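Putative (PDB 4O8S) probably acts as a nucleotidyltransferase, being a member of the nucleotidyltransferase superfamily related to the AbiEii toxins of type IV toxin-antitoxin systems. Local coordinates at residues 1-4 and 5-8; 18-21 and 22-25; 77-80 and 81-84; 153-156 and 157-161. One frame throughout, in Å; residues are numbered along the deposited sequence.

Contact 1. Residues 1-4 and 5-8; sequences SLSE and QALN
The carboxylate of Glu4 and the carboxamide of Asn8 stand almost perpendicular, their planes 88° apart, on side chains that run side by side in the same direction. Neither flat group is stacked on the other: of the Glu4 side chain it is CG that Asn8 ND2 meets, at 4.1 Å. That same ND2 is hydrogen-bonded to Asp93, whose carboxylate also comes close to that of Glu4. Two acidic groups therefore share this corner of the surface, which may raise the proton affinity of Glu4, while the Asn8 N-H would offset the effect at Asp93.

Just before Glu4, the chain illustrates how a helix begins. Ser3 is the N-cap, and its OG accepts from Ala6 N at 3.1 Å with a nearly straight N-H...O angle of 161°. Its chi1 of 80° sets OG between the backbone N and the carbonyl carbon, turned to the first helical turn. The regular ladder starts with Leu7 N to Ser3 O (2.8 Å) and Asn8 N to Glu4 O (3.0 Å). Leu2, just before the cap, and Leu7, four residues after it, add a hydrophobic staple: their CD2 methyls meet at 3.9 Å, where the two side chains cross obliquely. Leu2 CG also rests 3.7 Å from Ala6 CB, and both Leu2 and Ala6 pack against Phe42, a loop residue that covers this apolar patch at the start of helix 4-19.

Contact 2. Residues 18-21 and 22-25; sequences KNLA and DTPM
Hydrogen bonds converge on one oxygen, Leu20 O, where the chain leaves helix 4-19. Thr23 grips it twice. Thr23 N donates to Leu20 O at 3.0 Å from above the carbonyl plane, 57° out of it, whereas Thr23 OG1 reaches the same Leu20 O at 2.8 Å, in that plane and on a lone pair. The two donors thus use different approaches to a single acceptor and do not compete for one direction. With chi1 at 76°, OG1 sits between the backbone N and the carbonyl carbon of Thr23, close enough to serve the chain on both sides: while donating to Leu20 O it accepts from Met25 N at 3.1 Å. One hydroxyl is therefore fixed as donor and acceptor together.

The apolar part is a touch of side-chain ends. Leu20 CD1 meets CE of Met25, present as selenomethionine, at 3.7 Å. The Met25 chain bends at both chi2 and chi3, and this brings its terminal methyl back to the leucine. Phe48 of strand 46-50 packs on both residues.

Charge enters through Asp22. Its OD1 lies 3.1 Å from Asn19 O, two acceptors that would be expected to repel; Arg59 NH2 reconciles them, forming a salt bridge with the carboxylate and a hydrogen bond with the carbonyl.

The backbone bond from Thr23 to Leu20 closes a beta turn with type I angles at Ala21 and Asp22, and Thr23 OG1 with Met25 N makes an ST turn; together they lead from helix 4-19 into strand 26-27.

Contact 3. Residues 77-80 and 81-84; sequences KDTD and SVGR
Lys77 and Arg84 form an antiparallel hydrogen-bonded pair, bonded from Lys77 N to Arg84 O at 3.1 Å and from Arg84 N to Lys77 O at 2.7 Å, and Asp78 faces Gly83 in the next, non-hydrogen-bonded pair of this tight beta hairpin. Nearer the tip, Thr79 N donates to Val82 O at 2.9 Å in an almost straight line, the N-H...O angle being 173°.

The return of the chain is fastened by Thr79 OG1. Its chi1 of 64° turns the hydroxyl inward across the bend, where Thr79 OG1 accepts from Val82 N at 3.0 Å and, less closely, from Ser81 N at 3.3 Å; two amide groups of the turn are thus satisfied by one side chain. The Thr79 and Val82 side chains run alongside each other in one direction, with Thr79 OG1 3.2 Å from Val82 CG1. Lys77 runs out extended and crosses Val82 at about a right angle, laying its methylenes along that methyl, with Lys77 CD 3.7 Å from Val82 CG1.

Beyond them the guanidinium of Arg84 approaches the lysine obliquely, NH1 being 3.9 Å from Lys77 CD. The arginine forms a salt bridge with Glu103 on the adjoining strand, and Asp78 forms one with Lys53. The lysine contributes its aliphatic stem, its NZ standing apart from Arg84 NH1, and the glutamate probably eases the closeness of two like charges.

Contact 4. Residues 153-156 and 157-161; sequences LHFL and AKHYE
Phe155 and His159 cross at about a right angle along their side chains, yet their rings are tilted by an intermediate 44°, neither stacked nor edge-to-face. Contact is made by Phe155 CD1 and His159 CD2, 3.5 Å apart, and the same CD2 comes within 3.3 Å of Phe155 O, which lies at the edge of the imidazole near its plane. From the other rim of the phenyl ring, Phe155 CE2 meets Tyr160 CE2 at 3.6 Å. Here the planes are 52° apart, and the phenyl carbons arrive at the edge of the tyrosine ring. Placing CG opposite the backbone N, chi1 168°, swings the Phe155 ring out from the helix to a place where both later rings can reach it, completing an aromatic cluster. On another side of the helix His154 and Lys158 run alongside each other, CE1 to CD 4.0 Å, and both end on Glu208.

Ordinary i to i+4 bonds carry the helix as far as Tyr160 N to Leu156 O (2.8 Å), and the backbone turns away from helical geometry at Tyr160. Around this end of helix 147-159, Leu153 packs on helix 126-139, Ala157 on helices 166-176 and 202-231, and the Tyr160 hydroxyl is bonded to Tyr37 O.

In the fold
Contacts 1 and 2 mark the two ends of helix 4-19, with centres 25 Å apart and nearest atoms about 12 Å apart. Contact 3 lies at the tip of a hairpin of the mixed sheet, its centre 18 Å from that of contact 2 and its nearest atoms about 8 Å away. Contacts 2 and 3 each use the hydroxyl of their own threonine. Contact 4 belongs to the helical part of the chain, across the centre of the molecule from contacts 2 and 3, with centres 27 and 32 Å away; its centre is 25 Å from that of contact 1. None of the four touches another.

Contact 1. Residues 1-4 and 5-8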
ATOM      1  N   SER A   1      12.329  -2.636  12.264  1.00 95.42           N
ATOM      2  CA  SER A   1      12.709  -3.501  13.380  1.00 96.58           C
ATOM      3  C   SER A   1      14.206  -3.866  13.431  1.00 97.76           C
ATOM      4  O   SER A   1      14.844  -3.572  14.448  1.00 98.89           O
ATOM      5  CB  SER A   1      11.800  -4.733  13.484  1.00 97.88           C
ATOM      6  OG  SER A   1      10.449  -4.341  13.627  1.00104.49           O
ATOM      7  N   LEU A   2      14.798  -4.498  12.407  1.00 75.91           N
ATOM      8  CA  LEU A   2      14.194  -5.113  11.213  1.00 70.75           C
ATOM      9  C   LEU A   2      15.230  -6.173  10.820  1.00 66.09           C
ATOM     10  O   LEU A   2      16.434  -5.889  10.837  1.00 64.03           O
ATOM     11  CB  LEU A   2      14.045  -4.089  10.081  1.00 68.33           C
ATOM     12  CG  LEU A   2      13.128  -4.345   8.876  1.00 60.56           C
ATOM     13  CD1 LEU A   2      11.683  -4.530   9.294  1.00 59.89           C
ATOM     14  CD2 LEU A   2      13.228  -3.203   7.878  1.00 53.81           C
ATOM     15  N   SER A   3      14.797  -7.391  10.496  1.00 55.12           N
ATOM     16  CA  SER A   3      15.764  -8.470  10.239  1.00 55.74           C
ATOM     17  C   SER A   3      16.726  -8.173   9.072  1.00 53.21           C
ATOM     18  O   SER A   3      16.472  -7.282   8.255  1.00 50.49           O
ATOM     19  CB  SER A   3      15.064  -9.831  10.069  1.00 53.82           C
ATOM     20  OG  SER A   3      14.512  -9.995   8.772  1.00 54.17           O
ATOM     21  N   GLU A   4      17.847  -8.888   9.022  1.00 58.43           N
ATOM     22  CA  GLU A   4      18.837  -8.676   7.962  1.00 60.50           C
ATOM     23  C   GLU A   4      18.260  -9.095   6.611  1.00 56.49           C
ATOM     24  O   GLU A   4      18.534  -8.484   5.570  1.00 51.74           O
ATOM     25  CB  GLU A   4      20.121  -9.454   8.267  1.00 63.73           C
ATOM     26  CG  GLU A   4      21.237  -9.303   7.227  1.00 68.58           C
ATOM     27  CD  GLU A   4      22.636  -9.513   7.815  1.00 75.71           C
ATOM     28  OE1 GLU A   4      22.884  -9.060   8.956  1.00 76.63           O
ATOM     29  OE2 GLU A   4      23.494 -10.125   7.137  1.00 76.03           O
ATOM     30  N   GLN A   5      17.451 -10.148   6.647  1.00 58.36           N
ATOM     31  CA  GLN A   5      16.730 -10.617   5.478  1.00 57.86           C
ATOM     32  C   GLN A   5      15.781  -9.514   4.977  1.00 55.04           C
ATOM     33  O   GLN A   5      15.744  -9.205   3.787  1.00 48.35           O
ATOM     34  CB  GLN A   5      15.958 -11.889   5.842  1.00 59.84           C
ATOM     35  CG  GLN A   5      14.974 -12.365   4.782  1.00 64.57           C
ATOM     36  CD  GLN A   5      14.094 -13.514   5.266  1.00 72.82           C
ATOM     37  OE1 GLN A   5      14.500 -14.312   6.117  1.00 79.26           O
ATOM     38  NE2 GLN A   5      12.880 -13.598   4.726  1.00 72.53           N
ATOM     39  N   ALA A   6      15.030  -8.914   5.897  1.00 38.79           N
ATOM     40  CA  ALA A   6      14.137  -7.812   5.554  1.00 39.60           C
ATOM     41  C   ALA A   6      14.921  -6.615   5.006  1.00 39.95           C
ATOM     42  O   ALA A   6      14.485  -5.965   4.042  1.00 33.22           O
ATOM     43  CB  ALA A   6      13.303  -7.405   6.769  1.00 40.71           C
ATOM     44  N   LEU A   7      16.074  -6.327   5.617  1.00 46.14           N
ATOM     45  CA  LEU A   7      16.910  -5.196   5.199  1.00 44.51           C
ATOM     46  C   LEU A   7      17.387  -5.325   3.754  1.00 44.01           C
ATOM     47  O   LEU A   7      17.399  -4.349   3.001  1.00 43.14           O
ATOM     48  CB  LEU A   7      18.134  -5.047   6.112  1.00 50.16           C
ATOM     49  CG  LEU A   7      17.975  -4.484   7.532  1.00 59.37           C
ATOM     50  CD1 LEU A   7      19.354  -4.247   8.155  1.00 60.35           C
ATOM     51  CD2 LEU A   7      17.154  -3.196   7.541  1.00 51.71           C
ATOM     52  N   ASN A   8      17.817  -6.519   3.364  1.00 40.54           N
ATOM     53  CA  ASN A   8      18.244  -6.703   1.985  1.00 39.94           C
ATOM     54  C   ASN A   8      17.053  -6.625   1.033  1.00 36.29           C
ATOM     55  O   ASN A   8      17.165  -6.076  -0.063  1.00 38.67           O
ATOM     56  CB  ASN A   8      19.029  -8.000   1.831  1.00 44.64           C
ATOM     57  CG  ASN A   8      20.443  -7.870   2.363  1.00 48.25           C
ATOM     58  OD1 ASN A   8      21.115  -6.869   2.106  1.00 48.35           O
ATOM     59  ND2 ASN A   8      20.887  -8.854   3.135  1.00 50.54           N
TER

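Contact 2. Residues 18-21 and 22-25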
ATOM      1  N   LYS A  18      13.429   3.354  -7.430  1.00 37.61           N
ATOM      2  CA  LYS A  18      14.228   4.505  -7.852  1.00 40.31           C
ATOM      3  C   LYS A  18      14.629   4.392  -9.337  1.00 40.44           C
ATOM      4  O   LYS A  18      14.580   5.376 -10.080  1.00 37.94           O
ATOM      5  CB  LYS A  18      15.444   4.665  -6.935  1.00 38.40           C
ATOM      6  CG  LYS A  18      15.089   5.276  -5.556  1.00 43.12           C
ATOM      7  CD  LYS A  18      16.177   5.012  -4.517  1.00 41.63           C
ATOM      8  CE  LYS A  18      16.227   6.094  -3.423  1.00 55.54           C
ATOM      9  NZ  LYS A  18      14.967   6.270  -2.624  1.00 52.86           N
ATOM     10  N   ASN A  19      14.974   3.187  -9.783  1.00 36.36           N
ATOM     11  CA  ASN A  19      15.301   2.997 -11.198  1.00 38.57           C
ATOM     12  C   ASN A  19      14.150   3.396 -12.114  1.00 41.31           C
ATOM     13  O   ASN A  19      14.371   3.941 -13.191  1.00 46.09           O
ATOM     14  CB  ASN A  19      15.719   1.555 -11.498  1.00 40.06           C
ATOM     15  CG  ASN A  19      16.264   1.389 -12.917  1.00 50.70           C
ATOM     16  OD1 ASN A  19      15.501   1.288 -13.887  1.00 51.10           O
ATOM     17  ND2 ASN A  19      17.587   1.375 -13.041  1.00 51.19           N
ATOM     18  N   LEU A  20      12.921   3.167 -11.670  1.00 34.25           N
ATOM     19  CA  LEU A  20      11.753   3.443 -12.503  1.00 32.91           C
ATOM     20  C   LEU A  20      11.265   4.894 -12.453  1.00 36.29           C
ATOM     21  O   LEU A  20      10.231   5.220 -13.048  1.00 33.15           O
ATOM     22  CB  LEU A  20      10.610   2.502 -12.125  1.00 32.58           C
ATOM     23  CG  LEU A  20      10.939   1.009 -12.235  1.00 35.13           C
ATOM     24  CD1 LEU A  20       9.866   0.158 -11.561  1.00 26.23           C
ATOM     25  CD2 LEU A  20      11.089   0.610 -13.707  1.00 33.81           C
ATOM     26  N   ALA A  21      11.996   5.773 -11.772  1.00 44.58           N
ATOM     27  CA  ALA A  21      11.541   7.163 -11.615  1.00 42.51           C
ATOM     28  C   ALA A  21      11.434   7.949 -12.934  1.00 45.64           C
ATOM     29  O   ALA A  21      10.694   8.943 -13.021  1.00 44.28           O
ATOM     30  CB  ALA A  21      12.416   7.903 -10.617  1.00 43.75           C
ATOM     31  N   ASP A  22      12.161   7.509 -13.959  1.00 49.25           N
ATOM     32  CA  ASP A  22      12.059   8.152 -15.266  1.00 52.04           C
ATOM     33  C   ASP A  22      11.082   7.457 -16.223  1.00 54.36           C
ATOM     34  O   ASP A  22      11.030   7.793 -17.406  1.00 58.65           O
ATOM     35  CB  ASP A  22      13.441   8.295 -15.911  1.00 58.58           C
ATOM     36  CG  ASP A  22      14.151   6.963 -16.077  1.00 57.30           C
ATOM     37  OD1 ASP A  22      13.731   5.975 -15.443  1.00 57.99           O
ATOM     38  OD2 ASP A  22      15.147   6.906 -16.829  1.00 62.49           O
ATOM     39  N   THR A  23      10.301   6.502 -15.709  1.00 44.51           N
ATOM     40  CA  THR A  23       9.269   5.826 -16.505  1.00 41.85           C
ATOM     41  C   THR A  23       7.897   6.293 -16.022  1.00 39.46           C
ATOM     42  O   THR A  23       7.819   7.074 -15.069  1.00 38.60           O
ATOM     43  CB  THR A  23       9.357   4.309 -16.339  1.00 41.68           C
ATOM     44  OG1 THR A  23       8.809   3.953 -15.063  1.00 39.44           O
ATOM     45  CG2 THR A  23      10.807   3.835 -16.443  1.00 40.74           C
ATOM     46  N   PRO A  24       6.805   5.838 -16.671  1.00 42.70           N
ATOM     47  CA  PRO A  24       5.516   6.286 -16.125  1.00 41.75           C
ATOM     48  C   PRO A  24       4.980   5.384 -15.002  1.00 36.62           C
ATOM     49  O   PRO A  24       3.838   5.577 -14.583  1.00 36.72           O
ATOM     50  CB  PRO A  24       4.571   6.214 -17.340  1.00 42.79           C
ATOM     51  CG  PRO A  24       5.471   5.967 -18.553  1.00 45.07           C
ATOM     52  CD  PRO A  24       6.643   5.228 -18.007  1.00 43.38           C
HETATM   53  N   MSE A  25       5.779   4.421 -14.546  1.00 37.34           N
HETATM   54  CA  MSE A  25       5.387   3.517 -13.454  1.00 36.58           C
HETATM   55  C   MSE A  25       5.088   4.273 -12.150  1.00 34.30           C
HETATM   56  O   MSE A  25       5.885   5.099 -11.721  1.00 33.40           O
HETATM   57  CB  MSE A  25       6.516   2.523 -13.185  1.00 31.49           C
HETATM   58  CG  MSE A  25       6.804   1.614 -14.350  1.00 37.77           C
HETATM   59 SE   MSE A  25       5.667  -0.014 -14.253  1.00 39.36          SE
HETATM   60  CE  MSE A  25       6.747  -1.101 -13.079  1.00 32.70           C
TER

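Contact 3. Residues 77-80 and 81-84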
ATOM      1  N   LYS A  77       2.869 -13.463 -15.825  1.00 31.90           N
ATOM      2  CA  LYS A  77       1.851 -12.884 -16.673  1.00 35.49           C
ATOM      3  C   LYS A  77       2.328 -11.557 -17.261  1.00 36.24           C
ATOM      4  O   LYS A  77       2.817 -10.676 -16.545  1.00 37.07           O
ATOM      5  CB  LYS A  77       0.570 -12.698 -15.852  1.00 36.46           C
ATOM      6  CG  LYS A  77      -0.667 -12.382 -16.665  1.00 40.57           C
ATOM      7  CD  LYS A  77      -1.919 -12.893 -15.951  1.00 43.89           C
ATOM      8  CE  LYS A  77      -3.113 -12.943 -16.896  1.00 52.14           C
ATOM      9  NZ  LYS A  77      -4.366 -13.363 -16.196  1.00 52.33           N
ATOM     10  N   ASP A  78       2.208 -11.426 -18.572  1.00 34.75           N
ATOM     11  CA  ASP A  78       2.442 -10.159 -19.237  1.00 36.07           C
ATOM     12  C   ASP A  78       1.390 -10.056 -20.335  1.00 39.63           C
ATOM     13  O   ASP A  78       1.531 -10.652 -21.415  1.00 37.52           O
ATOM     14  CB  ASP A  78       3.863 -10.094 -19.800  1.00 36.25           C
ATOM     15  CG  ASP A  78       4.082  -8.899 -20.720  1.00 47.08           C
ATOM     16  OD1 ASP A  78       3.391  -7.865 -20.541  1.00 48.22           O
ATOM     17  OD2 ASP A  78       4.956  -8.990 -21.622  1.00 50.17           O
ATOM     18  N   THR A  79       0.316  -9.331 -20.030  1.00 30.21           N
ATOM     19  CA  THR A  79      -0.800  -9.136 -20.958  1.00 32.63           C
ATOM     20  C   THR A  79      -1.087  -7.658 -21.134  1.00 36.89           C
ATOM     21  O   THR A  79      -0.350  -6.808 -20.617  1.00 35.61           O
ATOM     22  CB  THR A  79      -2.089  -9.762 -20.425  1.00 32.73           C
ATOM     23  OG1 THR A  79      -2.461  -9.091 -19.217  1.00 29.84           O
ATOM     24  CG2 THR A  79      -1.908 -11.250 -20.149  1.00 31.69           C
ATOM     25  N   ASP A  80      -2.171  -7.354 -21.837  1.00 40.54           N
ATOM     26  CA  ASP A  80      -2.555  -5.970 -22.088  1.00 44.21           C
ATOM     27  C   ASP A  80      -2.917  -5.244 -20.806  1.00 40.26           C
ATOM     28  O   ASP A  80      -2.805  -4.020 -20.724  1.00 41.71           O
ATOM     29  CB  ASP A  80      -3.781  -5.914 -23.012  1.00 46.12           C
ATOM     30  CG  ASP A  80      -3.409  -5.997 -24.476  1.00 54.34           C
ATOM     31  OD1 ASP A  80      -2.219  -5.768 -24.794  1.00 56.10           O
ATOM     32  OD2 ASP A  80      -4.308  -6.283 -25.307  1.00 58.89           O
ATOM     33  N   SER A  81      -3.381  -5.997 -19.820  1.00 35.51           N
ATOM     34  CA  SER A  81      -3.969  -5.391 -18.636  1.00 41.60           C
ATOM     35  C   SER A  81      -3.156  -5.650 -17.359  1.00 39.11           C
ATOM     36  O   SER A  81      -3.287  -4.909 -16.382  1.00 36.44           O
ATOM     37  CB  SER A  81      -5.401  -5.892 -18.460  1.00 40.98           C
ATOM     38  OG  SER A  81      -5.398  -7.246 -18.039  1.00 48.57           O
ATOM     39  N   VAL A  82      -2.325  -6.694 -17.359  1.00 37.14           N
ATOM     40  CA  VAL A  82      -1.588  -7.030 -16.149  1.00 36.20           C
ATOM     41  C   VAL A  82      -0.173  -7.559 -16.394  1.00 36.48           C
ATOM     42  O   VAL A  82       0.087  -8.283 -17.370  1.00 35.67           O
ATOM     43  CB  VAL A  82      -2.405  -8.002 -15.252  1.00 43.06           C
ATOM     44  CG1 VAL A  82      -2.737  -9.257 -16.001  1.00 43.08           C
ATOM     45  CG2 VAL A  82      -1.649  -8.347 -13.981  1.00 42.82           C
ATOM     46  N   GLY A  83       0.744  -7.161 -15.513  1.00 28.72           N
ATOM     47  CA  GLY A  83       2.100  -7.682 -15.486  1.00 25.83           C
ATOM     48  C   GLY A  83       2.336  -8.317 -14.125  1.00 29.44           C
ATOM     49  O   GLY A  83       1.985  -7.733 -13.093  1.00 29.70           O
ATOM     50  N   ARG A  84       2.890  -9.524 -14.109  1.00 25.18           N
ATOM     51  CA  ARG A  84       3.150 -10.217 -12.861  1.00 26.69           C
ATOM     52  C   ARG A  84       4.452 -10.977 -12.948  1.00 33.33           C
ATOM     53  O   ARG A  84       4.608 -11.898 -13.772  1.00 29.74           O
ATOM     54  CB  ARG A  84       1.989 -11.143 -12.494  1.00 34.81           C
ATOM     55  CG  ARG A  84       2.173 -11.874 -11.176  1.00 37.94           C
ATOM     56  CD  ARG A  84       0.854 -12.506 -10.712  1.00 41.24           C
ATOM     57  NE  ARG A  84      -0.225 -11.525 -10.601  1.00 44.03           N
ATOM     58  CZ  ARG A  84      -1.388 -11.603 -11.244  1.00 44.14           C
ATOM     59  NH1 ARG A  84      -1.625 -12.629 -12.049  1.00 41.28           N
ATOM     60  NH2 ARG A  84      -2.317 -10.659 -11.078  1.00 40.45           N
TER

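Contact 4. Residues 153-156 and 157-161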
ATOM      1  N   LEU A 153      -5.537   1.125   7.159  1.00 29.70           N
ATOM      2  CA  LEU A 153      -6.588   2.143   7.218  1.00 30.07           C
ATOM      3  C   LEU A 153      -6.551   2.904   8.544  1.00 32.91           C
ATOM      4  O   LEU A 153      -6.802   4.108   8.580  1.00 30.60           O
ATOM      5  CB  LEU A 153      -7.976   1.539   6.987  1.00 33.09           C
ATOM      6  CG  LEU A 153      -8.321   1.303   5.506  1.00 33.79           C
ATOM      7  CD1 LEU A 153      -9.686   0.631   5.381  1.00 28.21           C
ATOM      8  CD2 LEU A 153      -8.304   2.627   4.754  1.00 29.11           C
ATOM      9  N   HIS A 154      -6.229   2.191   9.623  1.00 31.14           N
ATOM     10  CA  HIS A 154      -6.053   2.805  10.933  1.00 32.38           C
ATOM     11  C   HIS A 154      -4.862   3.765  10.895  1.00 32.76           C
ATOM     12  O   HIS A 154      -4.959   4.895  11.366  1.00 31.67           O
ATOM     13  CB  HIS A 154      -5.858   1.712  11.985  1.00 31.42           C
ATOM     14  CG  HIS A 154      -5.451   2.225  13.328  1.00 37.33           C
ATOM     15  ND1 HIS A 154      -4.133   2.455  13.669  1.00 37.24           N
ATOM     16  CD2 HIS A 154      -6.186   2.540  14.424  1.00 35.62           C
ATOM     17  CE1 HIS A 154      -4.076   2.899  14.914  1.00 38.97           C
ATOM     18  NE2 HIS A 154      -5.309   2.959  15.393  1.00 38.40           N
ATOM     19  N   PHE A 155      -3.747   3.317  10.312  1.00 27.47           N
ATOM     20  CA  PHE A 155      -2.562   4.151  10.148  1.00 26.93           C
ATOM     21  C   PHE A 155      -2.899   5.416   9.369  1.00 30.13           C
ATOM     22  O   PHE A 155      -2.438   6.528   9.708  1.00 29.65           O
ATOM     23  CB  PHE A 155      -1.488   3.372   9.381  1.00 27.86           C
ATOM     24  CG  PHE A 155      -0.338   4.223   8.911  1.00 25.59           C
ATOM     25  CD1 PHE A 155       0.717   4.526   9.773  1.00 25.75           C
ATOM     26  CD2 PHE A 155      -0.312   4.735   7.611  1.00 24.95           C
ATOM     27  CE1 PHE A 155       1.768   5.321   9.357  1.00 27.92           C
ATOM     28  CE2 PHE A 155       0.744   5.546   7.185  1.00 25.95           C
ATOM     29  CZ  PHE A 155       1.795   5.835   8.057  1.00 24.13           C
ATOM     30  N   LEU A 156      -3.674   5.243   8.301  1.00 25.88           N
ATOM     31  CA  LEU A 156      -4.058   6.365   7.449  1.00 28.45           C
ATOM     32  C   LEU A 156      -4.977   7.352   8.180  1.00 28.80           C
ATOM     33  O   LEU A 156      -4.761   8.555   8.116  1.00 26.97           O
ATOM     34  CB  LEU A 156      -4.730   5.847   6.169  1.00 27.55           C
ATOM     35  CG  LEU A 156      -3.692   5.256   5.191  1.00 27.82           C
ATOM     36  CD1 LEU A 156      -4.366   4.400   4.149  1.00 23.55           C
ATOM     37  CD2 LEU A 156      -2.897   6.373   4.503  1.00 26.35           C
ATOM     38  N   ALA A 157      -6.001   6.849   8.862  1.00 23.34           N
ATOM     39  CA  ALA A 157      -6.905   7.720   9.609  1.00 28.71           C
ATOM     40  C   ALA A 157      -6.162   8.459  10.724  1.00 32.30           C
ATOM     41  O   ALA A 157      -6.457   9.625  11.026  1.00 35.62           O
ATOM     42  CB  ALA A 157      -8.064   6.904  10.192  1.00 27.19           C
ATOM     43  N   LYS A 158      -5.192   7.785  11.332  1.00 34.17           N
ATOM     44  CA  LYS A 158      -4.469   8.362  12.461  1.00 36.59           C
ATOM     45  C   LYS A 158      -3.455   9.423  12.032  1.00 38.23           C
ATOM     46  O   LYS A 158      -3.321  10.460  12.687  1.00 37.22           O
ATOM     47  CB  LYS A 158      -3.753   7.254  13.248  1.00 35.87           C
ATOM     48  CG  LYS A 158      -3.191   7.693  14.616  1.00 41.00           C
ATOM     49  CD  LYS A 158      -2.430   6.542  15.289  1.00 45.04           C
ATOM     50  CE  LYS A 158      -1.944   6.920  16.689  1.00 54.03           C
ATOM     51  NZ  LYS A 158      -2.902   6.484  17.755  1.00 56.49           N
ATOM     52  N   HIS A 159      -2.725   9.163  10.949  1.00 29.12           N
ATOM     53  CA  HIS A 159      -1.616  10.040  10.584  1.00 31.36           C
ATOM     54  C   HIS A 159      -1.864  10.880   9.339  1.00 33.46           C
ATOM     55  O   HIS A 159      -1.121  11.838   9.069  1.00 30.80           O
ATOM     56  CB  HIS A 159      -0.337   9.228  10.403  1.00 30.27           C
ATOM     57  CG  HIS A 159       0.061   8.467  11.626  1.00 35.44           C
ATOM     58  ND1 HIS A 159       0.663   9.068  12.712  1.00 37.66           N
ATOM     59  CD2 HIS A 159      -0.065   7.154  11.943  1.00 33.17           C
ATOM     60  CE1 HIS A 159       0.904   8.155  13.640  1.00 41.10           C
ATOM     61  NE2 HIS A 159       0.467   6.987  13.199  1.00 39.63           N
ATOM     62  N   TYR A 160      -2.888  10.535   8.567  1.00 31.36           N
ATOM     63  CA  TYR A 160      -3.130  11.291   7.341  1.00 32.34           C
ATOM     64  C   TYR A 160      -4.583  11.706   7.200  1.00 33.65           C
ATOM     65  O   TYR A 160      -5.136  11.689   6.095  1.00 33.30           O
ATOM     66  CB  TYR A 160      -2.688  10.480   6.121  1.00 30.38           C
ATOM     67  CG  TYR A 160      -1.197  10.310   6.036  1.00 29.49           C
ATOM     68  CD1 TYR A 160      -0.407  11.274   5.426  1.00 31.74           C
ATOM     69  CD2 TYR A 160      -0.573   9.190   6.568  1.00 26.81           C
ATOM     70  CE1 TYR A 160       0.970  11.128   5.345  1.00 30.58           C
ATOM     71  CE2 TYR A 160       0.807   9.035   6.491  1.00 26.93           C
ATOM     72  CZ  TYR A 160       1.568  10.014   5.884  1.00 26.63           C
ATOM     73  OH  TYR A 160       2.941   9.877   5.792  1.00 28.01           O
ATOM     74  N   GLU A 161      -5.200  12.096   8.308  1.00 31.17           N
ATOM     75  CA  GLU A 161      -6.635  12.357   8.304  1.00 36.49           C
ATOM     76  C   GLU A 161      -7.038  13.486   7.350  1.00 35.28           C
ATOM     77  O   GLU A 161      -8.183  13.532   6.886  1.00 36.79           O
ATOM     78  CB  GLU A 161      -7.138  12.662   9.724  1.00 38.23           C
ATOM     79  CG  GLU A 161      -6.957  14.113  10.171  1.00 44.50           C
ATOM     80  CD  GLU A 161      -7.885  14.475  11.342  1.00 52.42           C
ATOM     81  OE1 GLU A 161      -7.631  13.992  12.470  1.00 49.68           O
ATOM     82  OE2 GLU A 161      -8.881  15.214  11.127  1.00 53.48           O
TER